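Major capsid protein (PDB 5TIP) self-assembles as trimers into the large icosahedral capsid of a chlorella virus, forming the bulk of its glycoprotein shell. Local coordinates at residues A[221-227]-A[422-426]. Residues are numbered along the deposited sequence; the frame is centred on the assembly and turned at random.
Sequences LPHEYLI and VLRIM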
loop_
_atom_site.group_PDB
_atom_site.type_symbol
_atom_site.label_atom_id
_atom_site.label_comp_id
_atom_site.label_asym_id
_atom_site.label_seq_id
_atom_site.Cartn_x
_atom_site.Cartn_y
_atom_site.Cartn_z
ATOM N N LEU A 221 -32.660 21.803 -5.329
ATOM C CA LEU A 221 -33.073 20.981 -4.200
ATOM C C LEU A 221 -32.246 21.286 -2.957
ATOM O O LEU A 221 -31.100 21.734 -3.055
ATOM C CB LEU A 221 -32.920 19.501 -4.544
ATOM C CG LEU A 221 -33.503 19.013 -5.868
ATOM C CD1 LEU A 221 -33.056 17.588 -6.154
ATOM C CD2 LEU A 221 -35.009 19.099 -5.829
ATOM N N PRO A 222 -32.792 20.942 -1.781
ATOM C CA PRO A 222 -32.079 21.097 -0.512
ATOM C C PRO A 222 -31.054 19.966 -0.414
ATOM O O PRO A 222 -31.333 18.855 -0.864
ATOM C CB PRO A 222 -33.180 20.906 0.529
ATOM C CG PRO A 222 -34.168 20.013 -0.139
ATOM C CD PRO A 222 -34.143 20.384 -1.596
ATOM N N HIS A 223 -29.891 20.245 0.163
ATOM C CA HIS A 223 -28.829 19.260 0.281
ATOM C C HIS A 223 -28.464 19.058 1.743
ATOM O O HIS A 223 -28.514 19.991 2.548
ATOM C CB HIS A 223 -27.587 19.683 -0.514
ATOM C CG HIS A 223 -27.865 19.982 -1.955
ATOM N ND1 HIS A 223 -28.245 19.013 -2.857
ATOM C CD2 HIS A 223 -27.816 21.143 -2.648
ATOM C CE1 HIS A 223 -28.419 19.564 -4.044
ATOM N NE2 HIS A 223 -28.165 20.857 -3.946
ATOM N N GLU A 224 -28.100 17.822 2.077
ATOM C CA GLU A 224 -27.579 17.481 3.394
ATOM C C GLU A 224 -26.314 16.659 3.212
ATOM O O GLU A 224 -26.354 15.580 2.614
ATOM C CB GLU A 224 -28.607 16.707 4.226
ATOM C CG GLU A 224 -29.702 17.571 4.826
ATOM C CD GLU A 224 -30.572 16.809 5.806
ATOM O OE1 GLU A 224 -30.849 15.616 5.556
ATOM O OE2 GLU A 224 -30.963 17.397 6.835
ATOM N N TYR A 225 -25.199 17.173 3.719
ATOM C CA TYR A 225 -23.907 16.508 3.626
ATOM C C TYR A 225 -23.454 16.088 5.017
ATOM O O TYR A 225 -23.459 16.901 5.947
ATOM C CB TYR A 225 -22.861 17.428 2.990
ATOM C CG TYR A 225 -23.096 17.732 1.528
ATOM C CD1 TYR A 225 -23.914 18.787 1.138
ATOM C CD2 TYR A 225 -22.481 16.981 0.535
ATOM C CE1 TYR A 225 -24.124 19.072 -0.197
ATOM C CE2 TYR A 225 -22.686 17.259 -0.801
ATOM C CZ TYR A 225 -23.507 18.305 -1.162
ATOM O OH TYR A 225 -23.708 18.581 -2.493
ATOM N N LEU A 226 -23.067 14.824 5.156
ATOM C CA LEU A 226 -22.473 14.330 6.396
ATOM C C LEU A 226 -20.976 14.588 6.306
ATOM O O LEU A 226 -20.256 13.884 5.594
ATOM C CB LEU A 226 -22.781 12.852 6.602
ATOM C CG LEU A 226 -22.280 12.232 7.910
ATOM C CD1 LEU A 226 -22.914 12.909 9.115
ATOM C CD2 LEU A 226 -22.536 10.732 7.934
ATOM N N ILE A 227 -20.508 15.604 7.021
ATOM C CA ILE A 227 -19.133 16.065 6.910
ATOM C C ILE A 227 -18.374 15.703 8.181
ATOM O O ILE A 227 -18.948 15.260 9.177
ATOM C CB ILE A 227 -19.053 17.579 6.633
ATOM C CG1 ILE A 227 -19.398 18.373 7.896
ATOM C CG2 ILE A 227 -19.981 17.962 5.495
ATOM C CD1 ILE A 227 -19.182 19.862 7.757
ATOM N N VAL A 422 -23.431 17.815 10.168
ATOM C CA VAL A 422 -24.309 17.853 9.006
ATOM C C VAL A 422 -24.313 19.266 8.448
ATOM O O VAL A 422 -24.594 20.227 9.175
ATOM C CB VAL A 422 -25.737 17.393 9.350
ATOM C CG1 VAL A 422 -26.631 17.492 8.126
ATOM C CG2 VAL A 422 -25.721 15.971 9.884
ATOM N N LEU A 423 -23.996 19.390 7.163
ATOM C CA LEU A 423 -24.025 20.665 6.457
ATOM C C LEU A 423 -25.259 20.686 5.562
ATOM O O LEU A 423 -25.316 19.974 4.554
ATOM C CB LEU A 423 -22.746 20.863 5.646
ATOM C CG LEU A 423 -22.667 22.106 4.756
ATOM C CD1 LEU A 423 -22.679 23.371 5.596
ATOM C CD2 LEU A 423 -21.429 22.057 3.875
ATOM N N ARG A 424 -26.244 21.498 5.931
ATOM C CA ARG A 424 -27.467 21.649 5.158
ATOM C C ARG A 424 -27.331 22.855 4.241
ATOM O O ARG A 424 -26.898 23.926 4.678
ATOM C CB ARG A 424 -28.686 21.822 6.065
ATOM C CG ARG A 424 -28.954 20.661 7.000
ATOM C CD ARG A 424 -30.377 20.725 7.524
ATOM N NE ARG A 424 -30.657 19.671 8.493
ATOM C CZ ARG A 424 -30.712 19.866 9.806
ATOM N NH1 ARG A 424 -30.513 21.079 10.303
ATOM N NH2 ARG A 424 -30.974 18.852 10.619
ATOM N N ILE A 425 -27.700 22.678 2.977
ATOM C CA ILE A 425 -27.600 23.729 1.973
ATOM C C ILE A 425 -28.960 23.874 1.309
ATOM O O ILE A 425 -29.461 22.924 0.697
ATOM C CB ILE A 425 -26.509 23.429 0.932
ATOM C CG1 ILE A 425 -25.139 23.383 1.613
ATOM C CG2 ILE A 425 -26.528 24.466 -0.172
ATOM C CD1 ILE A 425 -24.005 23.035 0.693
ATOM N N MET A 426 -29.553 25.059 1.427
ATOM C CA MET A 426 -30.882 25.310 0.892
ATOM C C MET A 426 -31.057 26.809 0.712
ATOM O O MET A 426 -30.546 27.605 1.504
ATOM C CB MET A 426 -31.972 24.746 1.813
ATOM C CG MET A 426 -33.381 24.825 1.245
ATOM S SD MET A 426 -34.660 24.322 2.414
ATOM C CE MET A 426 -34.736 25.764 3.474
#
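Residues 223-227 and 422-426 are the first and last parts of two long antiparallel neighbours, strands 223-237 and 412-426, in the C-terminal domain of this double jelly-roll capsid protein. Two hydrogen-bonded pairs, His223 with Ile425 and Tyr225 with Leu423, join the backbones; His223 N gives to Ile425 O at 2.8 Å and Leu423 N to Tyr225 O at 2.8 Å. Between them sits the non-hydrogen-bonded pair of Glu224 and Arg424, whose side chains run alongside each other. The extended Arg424 chain brings NE within 2.8 Å of Glu224 OE2, a salt bridge on the anti lone pair and in the guanidinium plane, with carboxylate and guanidinium 27° apart.

The face of His223, Tyr225, Leu423 and Ile425 is largely apolar. The aromatic Tyr225 ring serves both Ile425 CD1, 4.1 Å from its CE1, and the cation of Lys27 of the second subunit. His223 instead sends NE2 to Phe218 O. At the end of the pair Ile227 CG2 meets Leu423 CB at 4.0 Å, the two side chains crossing obliquely. Apolar side chains thus pack on 153-167 of the same chain, consistent with joining the two jelly rolls, while the ion pair, whose opposite charges probably offset each other, hydrogen-bonds Tyr16 of the third subunit, and Lys27 brings in the second.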